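Local structure of endoglucanase (Clostridium thermocellum, 2E4T) at residues 18-23 with 436-441; 28-31 with 37-40; 405-410 with 415-420. The protein hydrolyses internal beta-1,4-glucosidic bonds of cellulose and xyloglucan, this chain being the glycoside hydrolase family 44 part of a longer multidomain enzyme. All coordinates share one frame; numbering follows the deposited sequence.

Contact 1 (18-23 with 436-441); sequences AERKPI and ASIVGE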
ATOM      1  N   ALA A  18      -2.185  25.451  11.353  1.00  8.71           N
ATOM      2  CA  ALA A  18      -1.876  24.557  12.441  1.00  8.82           C
ATOM      3  C   ALA A  18      -1.649  23.132  11.926  1.00  8.15           C
ATOM      4  O   ALA A  18      -2.315  22.641  10.992  1.00  7.82           O
ATOM      5  CB  ALA A  18      -2.999  24.523  13.449  1.00  9.76           C
ATOM      6  N   GLU A  19      -0.715  22.451  12.597  1.00  8.09           N
ATOM      7  CA  GLU A  19      -0.488  21.025  12.369  1.00  8.50           C
ATOM      8  C   GLU A  19      -0.101  20.753  10.917  1.00  7.65           C
ATOM      9  O   GLU A  19      -0.360  19.657  10.415  1.00  8.54           O
ATOM     10  CB  GLU A  19      -1.613  20.143  12.850  1.00  9.27           C
ATOM     11  CG  GLU A  19      -1.876  20.413  14.349  1.00 11.69           C
ATOM     12  CD  GLU A  19      -3.068  19.677  14.923  1.00 12.73           C
ATOM     13  OE1 GLU A  19      -3.707  18.833  14.261  1.00 14.40           O
ATOM     14  OE2 GLU A  19      -3.417  19.951  16.089  1.00 15.30           O
ATOM     15  N   ARG A  20       0.605  21.674  10.284  1.00  7.67           N
ATOM     16  CA  ARG A  20       0.965  21.460   8.891  1.00  7.01           C
ATOM     17  C   ARG A  20       1.975  20.324   8.783  1.00  7.43           C
ATOM     18  O   ARG A  20       2.969  20.296   9.514  1.00  8.62           O
ATOM     19  CB  ARG A  20       1.562  22.707   8.242  1.00  7.83           C
ATOM     20  CG  ARG A  20       0.569  23.861   8.084  1.00  8.10           C
ATOM     21  CD  ARG A  20       1.196  25.009   7.279  1.00  8.43           C
ATOM     22  NE  ARG A  20       0.203  26.048   7.029  1.00  8.40           N
ATOM     23  CZ  ARG A  20       0.387  27.032   6.171  1.00  8.55           C
ATOM     24  NH1 ARG A  20       1.528  27.218   5.561  1.00  9.21           N
ATOM     25  NH2 ARG A  20      -0.657  27.866   5.939  1.00  9.58           N
ATOM     26  N   LYS A  21       1.734  19.423   7.827  1.00  7.18           N
ATOM     27  CA  LYS A  21       2.636  18.290   7.623  1.00  8.67           C
ATOM     28  C   LYS A  21       2.495  17.821   6.205  1.00  6.95           C
ATOM     29  O   LYS A  21       1.385  17.767   5.670  1.00  7.29           O
ATOM     30  CB  LYS A  21       2.450  17.209   8.661  1.00 12.26           C
ATOM     31  CG  LYS A  21       1.075  16.777   8.708  0.40 15.81           C
ATOM     32  CD  LYS A  21       0.874  15.592   9.610  0.40 18.36           C
ATOM     33  CE  LYS A  21       1.096  15.912  11.078  0.40 19.20           C
ATOM     34  NZ  LYS A  21       0.041  16.868  11.587  0.40 13.59           N
ATOM     35  N   PRO A  22       3.597  17.422   5.559  1.00  6.24           N
ATOM     36  CA  PRO A  22       3.483  16.963   4.177  1.00  6.29           C
ATOM     37  C   PRO A  22       2.693  15.632   4.116  1.00  6.03           C
ATOM     38  O   PRO A  22       2.878  14.747   4.955  1.00  6.79           O
ATOM     39  CB  PRO A  22       4.929  16.766   3.754  1.00  7.91           C
ATOM     40  CG  PRO A  22       5.691  16.524   5.002  1.00  8.81           C
ATOM     41  CD  PRO A  22       4.992  17.380   6.055  1.00  7.90           C
ATOM     42  N   ILE A  23       1.889  15.519   3.070  1.00  5.73           N
ATOM     43  CA  ILE A  23       1.228  14.262   2.702  1.00  5.42           C
ATOM     44  C   ILE A  23       2.099  13.611   1.625  1.00  5.40           C
ATOM     45  O   ILE A  23       2.371  14.196   0.581  1.00  5.96           O
ATOM     46  CB  ILE A  23      -0.176  14.519   2.134  1.00  5.34           C
ATOM     47  CG1 ILE A  23      -1.056  15.132   3.226  1.00  6.37           C
ATOM     48  CG2 ILE A  23      -0.775  13.214   1.588  1.00  5.92           C
ATOM     49  CD1 ILE A  23      -2.418  15.624   2.714  1.00  7.10           C
ATOM     50  N   ALA A 436      -8.282  18.080   5.527  1.00  5.65           N
ATOM     51  CA  ALA A 436      -8.035  19.340   4.853  1.00  5.84           C
ATOM     52  C   ALA A 436      -6.541  19.430   4.462  1.00  5.51           C
ATOM     53  O   ALA A 436      -5.678  18.867   5.145  1.00  6.35           O
ATOM     54  CB  ALA A 436      -8.401  20.537   5.735  1.00  7.29           C
ATOM     55  N   SER A 437      -6.316  20.148   3.359  1.00  5.55           N
ATOM     56  CA  SER A 437      -4.949  20.318   2.909  1.00  5.52           C
ATOM     57  C   SER A 437      -4.838  21.616   2.105  1.00  5.55           C
ATOM     58  O   SER A 437      -5.805  22.196   1.599  1.00  5.97           O
ATOM     59  CB  SER A 437      -4.519  19.153   2.005  1.00  5.73           C
ATOM     60  OG  SER A 437      -5.370  19.084   0.858  1.00  6.11           O
ATOM     61  N   ILE A 438      -3.571  22.031   1.994  1.00  5.85           N
ATOM     62  CA  ILE A 438      -3.164  23.166   1.151  1.00  6.35           C
ATOM     63  C   ILE A 438      -2.053  22.663   0.220  1.00  6.13           C
ATOM     64  O   ILE A 438      -1.632  21.510   0.268  1.00  6.48           O
ATOM     65  CB  ILE A 438      -2.734  24.374   2.014  1.00  6.47           C
ATOM     66  CG1 ILE A 438      -1.481  24.047   2.829  1.00  6.97           C
ATOM     67  CG2 ILE A 438      -3.919  24.830   2.857  1.00  7.33           C
ATOM     68  CD1 ILE A 438      -0.961  25.239   3.662  1.00  8.43           C
ATOM     69  N   VAL A 439      -1.546  23.570  -0.637  1.00  7.54           N
ATOM     70  CA  VAL A 439      -0.518  23.242  -1.598  1.00  7.36           C
ATOM     71  C   VAL A 439       0.789  23.870  -1.126  1.00  7.47           C
ATOM     72  O   VAL A 439       0.900  25.107  -1.049  1.00  7.99           O
ATOM     73  CB  VAL A 439      -0.879  23.717  -2.988  1.00  8.85           C
ATOM     74  CG1 VAL A 439       0.226  23.364  -4.001  1.00 10.70           C
ATOM     75  CG2 VAL A 439      -2.241  23.134  -3.410  1.00 11.36           C
ATOM     76  N   GLY A 440       1.773  23.042  -0.794  1.00  7.89           N
ATOM     77  CA  GLY A 440       3.035  23.583  -0.298  1.00  8.04           C
ATOM     78  C   GLY A 440       2.818  24.300   1.002  1.00  7.64           C
ATOM     79  O   GLY A 440       2.263  23.722   1.953  1.00  8.42           O
ATOM     80  N   GLU A 441       3.268  25.555   1.030  1.00  7.48           N
ATOM     81  CA  GLU A 441       3.110  26.380   2.205  1.00  7.92           C
ATOM     82  C   GLU A 441       1.987  27.425   2.035  1.00  7.86           C
ATOM     83  O   GLU A 441       1.882  28.364   2.861  1.00  9.56           O
ATOM     84  CB  GLU A 441       4.440  27.132   2.538  1.00  8.87           C
ATOM     85  CG  GLU A 441       5.676  26.300   2.248  1.00  9.54           C
ATOM     86  CD  GLU A 441       5.772  24.944   2.934  1.00  8.85           C
ATOM     87  OE1 GLU A 441       5.284  24.772   4.062  1.00  9.42           O
ATOM     88  OE2 GLU A 441       6.427  24.039   2.344  1.00  9.91           O
TER
HETATM   89  O   HOH W   1       4.069  26.187   5.829  1.00 13.70           O
HETATM   90  O   HOH W   2      -0.264  29.896   3.816  1.00 16.35           O
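Arg20 reaches across to Ile438 and Glu441. Its chain is extended from CG to NE, which carries the guanidinium well away from its own backbone. The apolar part is a methyl set against a guanidinium face. CD1 of Ile438 sits over the centre of that face, 3.4 Å from Arg20 CZ. The two side chains cross at about a right angle. CD1 of Ile23 touches CB of Ser437 at 4.2 Å.

The polar part lies at the guanidinium edge. Arg20 NH1 donates to Glu441 O over 3.0 Å. This bond is bent (141° at the hydrogen), and the donor stands well above the carbonyl plane. Two waters lie in the guanidinium plane and widen the grip. One accepts from Arg20 NH1 at 2.8 Å and donates to Glu441 OE1 at 2.6 Å. The other accepts from NH2 and donates to Glu441 O. Arg20 NE bonds to Thr16 O, which helps fix the group's rotation. Asp443 adds a weak, long ion pair to Arg20 NH2.

The backbones of 18-23 and 436-441 do not pair, and the side chains of 18-23 reach past the start of strand 420-426. The strand order in the beta domain's sheet is 8-22, 420-426, 432-439, 442-452.

Contact 2 (28-31 with 37-40); sequences YGSN and TVTA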
ATOM      1  N   TYR A  28      -1.465   7.055  -2.899  1.00  4.98           N
ATOM      2  CA  TYR A  28      -2.620   6.830  -3.768  1.00  4.61           C
ATOM      3  C   TYR A  28      -2.308   5.813  -4.856  1.00  4.65           C
ATOM      4  O   TYR A  28      -2.636   5.997  -6.044  1.00  5.45           O
ATOM      5  CB  TYR A  28      -3.073   8.168  -4.400  1.00  5.10           C
ATOM      6  CG  TYR A  28      -3.209   9.288  -3.392  1.00  5.04           C
ATOM      7  CD1 TYR A  28      -4.249   9.326  -2.457  1.00  5.23           C
ATOM      8  CD2 TYR A  28      -2.318  10.359  -3.392  1.00  5.28           C
ATOM      9  CE1 TYR A  28      -4.382  10.363  -1.558  1.00  5.41           C
ATOM     10  CE2 TYR A  28      -2.445  11.413  -2.489  1.00  5.41           C
ATOM     11  CZ  TYR A  28      -3.486  11.430  -1.579  1.00  4.78           C
ATOM     12  OH  TYR A  28      -3.654  12.452  -0.655  1.00  5.47           O
ATOM     13  N   GLY A  29      -1.656   4.693  -4.458  1.00  4.83           N
ATOM     14  CA  GLY A  29      -1.189   3.733  -5.446  1.00  5.27           C
ATOM     15  C   GLY A  29      -2.088   2.494  -5.578  1.00  4.44           C
ATOM     16  O   GLY A  29      -3.060   2.282  -4.832  1.00  4.89           O
ATOM     17  N   SER A  30      -1.675   1.631  -6.541  1.00  4.74           N
ATOM     18  CA  SER A  30      -2.366   0.361  -6.735  1.00  4.54           C
ATOM     19  C   SER A  30      -1.337  -0.735  -7.124  1.00  4.41           C
ATOM     20  O   SER A  30      -0.238  -0.456  -7.597  1.00  5.09           O
ATOM     21  CB  SER A  30      -3.472   0.449  -7.815  1.00  5.22           C
ATOM     22  OG  SER A  30      -2.935   0.594  -9.124  1.00  5.29           O
ATOM     23  N   ASN A  31      -1.790  -1.979  -6.937  1.00  4.98           N
ATOM     24  CA  ASN A  31      -1.093  -3.164  -7.440  1.00  4.84           C
ATOM     25  C   ASN A  31      -1.553  -3.560  -8.839  1.00  4.99           C
ATOM     26  O   ASN A  31      -0.737  -4.022  -9.649  1.00  5.86           O
ATOM     27  CB  ASN A  31      -1.300  -4.359  -6.525  1.00  5.37           C
ATOM     28  CG  ASN A  31      -0.557  -4.253  -5.215  1.00  5.08           C
ATOM     29  OD1 ASN A  31       0.599  -4.708  -5.108  1.00  6.66           O
ATOM     30  ND2 ASN A  31      -1.203  -3.733  -4.161  1.00  5.54           N
ATOM     31  N   THR A  37      -6.569   7.407 -11.524  1.00  5.84           N
ATOM     32  CA  THR A  37      -5.247   8.024 -11.584  1.00  5.46           C
ATOM     33  C   THR A  37      -4.521   7.655 -10.306  1.00  5.54           C
ATOM     34  O   THR A  37      -4.994   7.983  -9.184  1.00  6.92           O
ATOM     35  CB  THR A  37      -5.416   9.549 -11.714  1.00  6.50           C
ATOM     36  OG1 THR A  37      -6.171   9.827 -12.914  1.00  7.42           O
ATOM     37  CG2 THR A  37      -4.081  10.250 -11.717  1.00  8.33           C
ATOM     38  N   VAL A  38      -3.474   6.853 -10.417  1.00  5.34           N
ATOM     39  CA  VAL A  38      -2.732   6.401  -9.249  1.00  5.13           C
ATOM     40  C   VAL A  38      -1.358   7.029  -9.247  1.00  5.23           C
ATOM     41  O   VAL A  38      -0.833   7.488 -10.258  1.00  6.32           O
ATOM     42  CB  VAL A  38      -2.627   4.857  -9.181  1.00  5.79           C
ATOM     43  CG1 VAL A  38      -4.027   4.214  -9.178  1.00  6.23           C
ATOM     44  CG2 VAL A  38      -1.769   4.262 -10.282  1.00  6.30           C
ATOM     45  N   THR A  39      -0.743   7.030  -8.029  1.00  5.35           N
ATOM     46  CA  THR A  39       0.547   7.714  -7.867  1.00  5.49           C
ATOM     47  C   THR A  39       1.675   6.773  -7.456  1.00  5.37           C
ATOM     48  O   THR A  39       2.803   7.200  -7.255  1.00  6.99           O
ATOM     49  CB  THR A  39       0.427   8.843  -6.856  1.00  6.15           C
ATOM     50  OG1 THR A  39       0.085   8.266  -5.592  1.00  6.24           O
ATOM     51  CG2 THR A  39      -0.632   9.861  -7.270  1.00  7.17           C
ATOM     52  N   ALA A  40       1.361   5.466  -7.379  1.00  4.90           N
ATOM     53  CA  ALA A  40       2.400   4.457  -7.182  1.00  4.90           C
ATOM     54  C   ALA A  40       1.840   3.154  -7.800  1.00  4.74           C
ATOM     55  O   ALA A  40       0.641   2.910  -7.805  1.00  4.99           O
ATOM     56  CB  ALA A  40       2.736   4.236  -5.689  1.00  5.73           C
TER
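The backbones of 28-31 and 37-40 run 80° apart and come closest at Gly29 and Ala40, whose CA atoms are 4.1 Å apart. Two main-chain bonds join them. Thr39 N donates to Tyr28 O at 2.9 Å, from well above the carbonyl plane. Ser30 N donates to Ala40 O, also at 2.9 Å. Tyr28 O receives a CA-H...O contact from Val38 CA as well. Ala40 N is buried with no partner.

Among the side chains, Tyr28 and Thr39 lie side by side and point the same way. Thr39 OG1 is 3.4 Å from Tyr28 CB and lies near the ring plane, at its edge. It lies between its own backbone N and carbonyl carbon (chi1 63°), which brings it to Tyr28 N for a weak bond at 3.3 Å. Its stronger partner is Pro25 O. Val38 turns its CG1 methyl to Ser30 OG, 3.8 Å away, while that hydroxyl bonds to Gln32 O. Ala40 CB rests against Gly29 CA at 4.0 Å.

Backbone bonding between Ser30 and Arg42 continues the meeting of strands 26-30 and 40-43. It closes the ring of eight parallel strands of this TIM-like barrel, whose first two strands are joined by a loop and not by a helix.

Contact 3 (405-410 with 415-420); sequences NLYTNY and GKFGDT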
ATOM      1  N   ASN A 405      -9.708   8.607  -7.106  1.00  4.98           N
ATOM      2  CA  ASN A 405      -9.754   9.805  -7.957  1.00  4.94           C
ATOM      3  C   ASN A 405     -10.226  11.033  -7.201  1.00  4.96           C
ATOM      4  O   ASN A 405      -9.887  12.165  -7.597  1.00  5.52           O
ATOM      5  CB  ASN A 405     -10.660   9.566  -9.178  1.00  5.19           C
ATOM      6  CG  ASN A 405      -9.953   8.790 -10.262  1.00  6.26           C
ATOM      7  OD1 ASN A 405      -8.735   8.760 -10.387  1.00  7.10           O
ATOM      8  ND2 ASN A 405     -10.798   8.153 -11.128  1.00  7.73           N
ATOM      9  N   LEU A 406     -11.008  10.878  -6.136  1.00  4.98           N
ATOM     10  CA  LEU A 406     -11.436  12.047  -5.356  1.00  5.12           C
ATOM     11  C   LEU A 406     -10.184  12.812  -4.850  1.00  5.17           C
ATOM     12  O   LEU A 406     -10.241  14.048  -4.688  1.00  5.87           O
ATOM     13  CB  LEU A 406     -12.324  11.620  -4.217  1.00  5.98           C
ATOM     14  CG  LEU A 406     -13.132  12.757  -3.574  1.00  6.34           C
ATOM     15  CD1 LEU A 406     -14.162  13.357  -4.503  1.00  7.56           C
ATOM     16  CD2 LEU A 406     -13.775  12.248  -2.267  1.00  8.56           C
ATOM     17  N   TYR A 407      -9.098  12.072  -4.577  1.00  5.18           N
ATOM     18  CA  TYR A 407      -7.841  12.681  -4.188  1.00  5.10           C
ATOM     19  C   TYR A 407      -6.940  13.008  -5.364  1.00  5.10           C
ATOM     20  O   TYR A 407      -6.257  14.045  -5.342  1.00  6.75           O
ATOM     21  CB  TYR A 407      -7.055  11.775  -3.230  1.00  5.35           C
ATOM     22  CG  TYR A 407      -7.679  11.692  -1.860  1.00  4.95           C
ATOM     23  CD1 TYR A 407      -7.155  12.466  -0.794  1.00  5.03           C
ATOM     24  CD2 TYR A 407      -8.768  10.857  -1.607  1.00  5.05           C
ATOM     25  CE1 TYR A 407      -7.698  12.408   0.466  1.00  4.96           C
ATOM     26  CE2 TYR A 407      -9.355  10.802  -0.352  1.00  5.17           C
ATOM     27  CZ  TYR A 407      -8.800  11.563   0.721  1.00  4.88           C
ATOM     28  OH  TYR A 407      -9.355  11.552   1.974  1.00  5.06           O
ATOM     29  N   THR A 408      -6.853  12.148  -6.369  1.00  5.38           N
ATOM     30  CA  THR A 408      -5.805  12.274  -7.369  1.00  5.34           C
ATOM     31  C   THR A 408      -6.231  12.969  -8.641  1.00  5.49           C
ATOM     32  O   THR A 408      -5.345  13.382  -9.428  1.00  6.59           O
ATOM     33  CB  THR A 408      -5.247  10.872  -7.743  1.00  5.67           C
ATOM     34  OG1 THR A 408      -6.367  10.186  -8.335  1.00  5.73           O
ATOM     35  CG2 THR A 408      -4.678  10.144  -6.568  1.00  6.07           C
ATOM     36  N   ASN A 409      -7.532  13.043  -8.919  1.00  5.58           N
ATOM     37  CA  ASN A 409      -7.975  13.537 -10.234  1.00  5.95           C
ATOM     38  C   ASN A 409      -9.480  13.785 -10.113  1.00  6.47           C
ATOM     39  O   ASN A 409     -10.320  13.098 -10.744  1.00  7.46           O
ATOM     40  CB  ASN A 409      -7.644  12.549 -11.336  1.00  6.66           C
ATOM     41  CG  ASN A 409      -7.799  13.169 -12.711  1.00  7.29           C
ATOM     42  OD1 ASN A 409      -8.375  14.268 -12.869  1.00  7.95           O
ATOM     43  ND2 ASN A 409      -7.236  12.514 -13.708  1.00  8.66           N
ATOM     44  N   TYR A 410      -9.855  14.763  -9.293  1.00  6.04           N
ATOM     45  CA  TYR A 410     -11.265  14.894  -8.981  1.00  6.80           C
ATOM     46  C   TYR A 410     -12.102  15.500 -10.107  1.00  7.03           C
ATOM     47  O   TYR A 410     -13.324  15.310 -10.126  1.00  8.00           O
ATOM     48  CB  TYR A 410     -11.494  15.656  -7.647  1.00  7.13           C
ATOM     49  CG  TYR A 410     -10.934  17.047  -7.631  1.00  7.55           C
ATOM     50  CD1 TYR A 410     -11.573  18.122  -8.242  1.00  8.61           C
ATOM     51  CD2 TYR A 410      -9.733  17.311  -6.991  1.00  8.32           C
ATOM     52  CE1 TYR A 410     -10.991  19.400  -8.182  1.00  8.91           C
ATOM     53  CE2 TYR A 410      -9.157  18.568  -6.962  1.00  9.97           C
ATOM     54  CZ  TYR A 410      -9.782  19.594  -7.537  1.00  9.33           C
ATOM     55  OH  TYR A 410      -9.193  20.837  -7.494  1.00 12.31           O
ATOM     56  N   GLY A 415      -6.956  17.782 -11.358  1.00  7.52           N
ATOM     57  CA  GLY A 415      -7.119  18.439 -10.064  1.00  7.67           C
ATOM     58  C   GLY A 415      -6.900  17.427  -8.962  1.00  6.64           C
ATOM     59  O   GLY A 415      -7.422  16.298  -9.021  1.00  6.77           O
ATOM     60  N   LYS A 416      -6.191  17.830  -7.901  1.00  7.14           N
ATOM     61  CA  LYS A 416      -5.831  16.878  -6.845  1.00  6.76           C
ATOM     62  C   LYS A 416      -5.904  17.535  -5.478  1.00  5.73           C
ATOM     63  O   LYS A 416      -5.825  18.765  -5.326  1.00  6.87           O
ATOM     64  CB  LYS A 416      -4.462  16.256  -7.087  1.00  8.05           C
ATOM     65  CG  LYS A 416      -3.342  17.250  -7.132  1.00  8.75           C
ATOM     66  CD  LYS A 416      -1.984  16.537  -7.506  1.00 11.65           C
ATOM     67  CE  LYS A 416      -0.834  17.435  -7.490  1.00 17.83           C
ATOM     68  NZ  LYS A 416       0.423  16.782  -7.937  0.50 21.15           N
ATOM     69  N   PHE A 417      -6.085  16.691  -4.468  1.00  5.73           N
ATOM     70  CA  PHE A 417      -5.995  17.115  -3.076  1.00  5.18           C
ATOM     71  C   PHE A 417      -4.636  17.773  -2.843  1.00  5.75           C
ATOM     72  O   PHE A 417      -3.637  17.481  -3.520  1.00  6.72           O
ATOM     73  CB  PHE A 417      -6.180  15.890  -2.183  1.00  6.06           C
ATOM     74  CG  PHE A 417      -6.484  16.180  -0.742  1.00  5.19           C
ATOM     75  CD1 PHE A 417      -7.646  16.888  -0.380  1.00  5.67           C
ATOM     76  CD2 PHE A 417      -5.682  15.681   0.289  1.00  5.59           C
ATOM     77  CE1 PHE A 417      -7.954  17.091   0.971  1.00  6.02           C
ATOM     78  CE2 PHE A 417      -5.991  15.871   1.621  1.00  5.84           C
ATOM     79  CZ  PHE A 417      -7.144  16.582   1.979  1.00  5.86           C
ATOM     80  N   GLY A 418      -4.592  18.722  -1.892  1.00  5.85           N
ATOM     81  CA  GLY A 418      -3.323  19.352  -1.545  1.00  6.04           C
ATOM     82  C   GLY A 418      -2.324  18.347  -1.003  1.00  5.45           C
ATOM     83  O   GLY A 418      -2.665  17.225  -0.582  1.00  6.44           O
ATOM     84  N   ASP A 419      -1.055  18.794  -0.972  1.00  5.98           N
ATOM     85  CA  ASP A 419       0.056  17.985  -0.498  1.00  6.12           C
ATOM     86  C   ASP A 419       0.522  18.325   0.905  1.00  5.62           C
ATOM     87  O   ASP A 419       1.479  17.696   1.387  1.00  5.99           O
ATOM     88  CB  ASP A 419       1.219  17.977  -1.499  1.00  6.94           C
ATOM     89  CG  ASP A 419       1.806  19.340  -1.723  1.00  7.82           C
ATOM     90  OD1 ASP A 419       1.286  20.341  -1.207  1.00  8.14           O
ATOM     91  OD2 ASP A 419       2.878  19.400  -2.403  1.00 10.99           O
ATOM     92  N   THR A 420      -0.122  19.279   1.585  1.00  5.74           N
ATOM     93  CA  THR A 420       0.217  19.610   2.966  1.00  5.96           C
ATOM     94  C   THR A 420      -1.064  19.503   3.794  1.00  5.52           C
ATOM     95  O   THR A 420      -2.024  20.274   3.588  1.00  6.49           O
ATOM     96  CB  THR A 420       0.798  21.027   3.044  1.00  6.33           C
ATOM     97  OG1 THR A 420       2.018  21.030   2.312  1.00  6.96           O
ATOM     98  CG2 THR A 420       1.075  21.433   4.502  1.00  7.23           C
TER
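Tyr407 and Phe417 form a T-shaped (edge-to-face) pair where the chain leaves helix 398-408 and doubles back along the helix's C-terminal end. The helix follows strand 388-391 of the TIM-like barrel. The returning loop leads into strand 420-426 of the beta domain.

The two side chains lie side by side and point the same way. The CD1-CE1 edge of Tyr407 is turned to the face of Phe417, with ring planes at 72° and centroids 5.1 Å apart. The closest carbons are Tyr407 CD1 and Phe417 CD2, at 3.7 Å. Phe417 holds CG anti to its backbone N (chi1 -164°), which directs the ring back toward the helix. A second aromatic contact lies nearer the turn. Gly415 CA stands over one face of the Tyr410 ring, toward its rim, in a CH-pi contact 4.1 Å from the centroid.

Two main-chain bonds fix the spacing behind these rings. Phe417 N donates to Tyr407 O at 2.8 Å, nearly straight at 164°. Tyr410 N donates to Gly415 O at 2.9 Å. Asn409 is the first residue to leave helical geometry, yet its N still bonds to Asn405 O.

Further out, the side chains are held by other parts of the chain. Tyr407 OH bonds to Ala375 O, and Tyr435 and Ile449 pack on both Tyr407 and Phe417. Asn409 OD1 takes a bond from Gly414 N within the turn. At the far end of the loop, Asp419 and Thr420 both face Ile438, a classic beta bulge at the start of strand 420-426. The carbonyl oxygens of the two main-chain bonds each have a CA-H contact as well: Lys416 CA is 3.2 Å from Tyr407 O, and Asn409 CA is 3.1 Å from Gly415 O.

From the N terminus the chain first runs through the beta domain, where 18-23 ends its first strand, and then enters the barrel. Contact 2 closes a short loop there, from 28-31 to 37-40. Contact 3 closes a second short loop much later, at 405-410 and 415-420, as the chain leaves the barrel. Contacts 2 and 3 follow in series, and both fall within the long excursion that contact 1 closes at 436-441; none cross. Thr37 O and N bond to Thr408 OG1 and Asn405 OD1, joining contacts 2 and 3. Asp419 OD1 and Thr420 OG1 bond to Gly440, joining contacts 3 and 1. Contact 3 thus bridges barrel and beta domain.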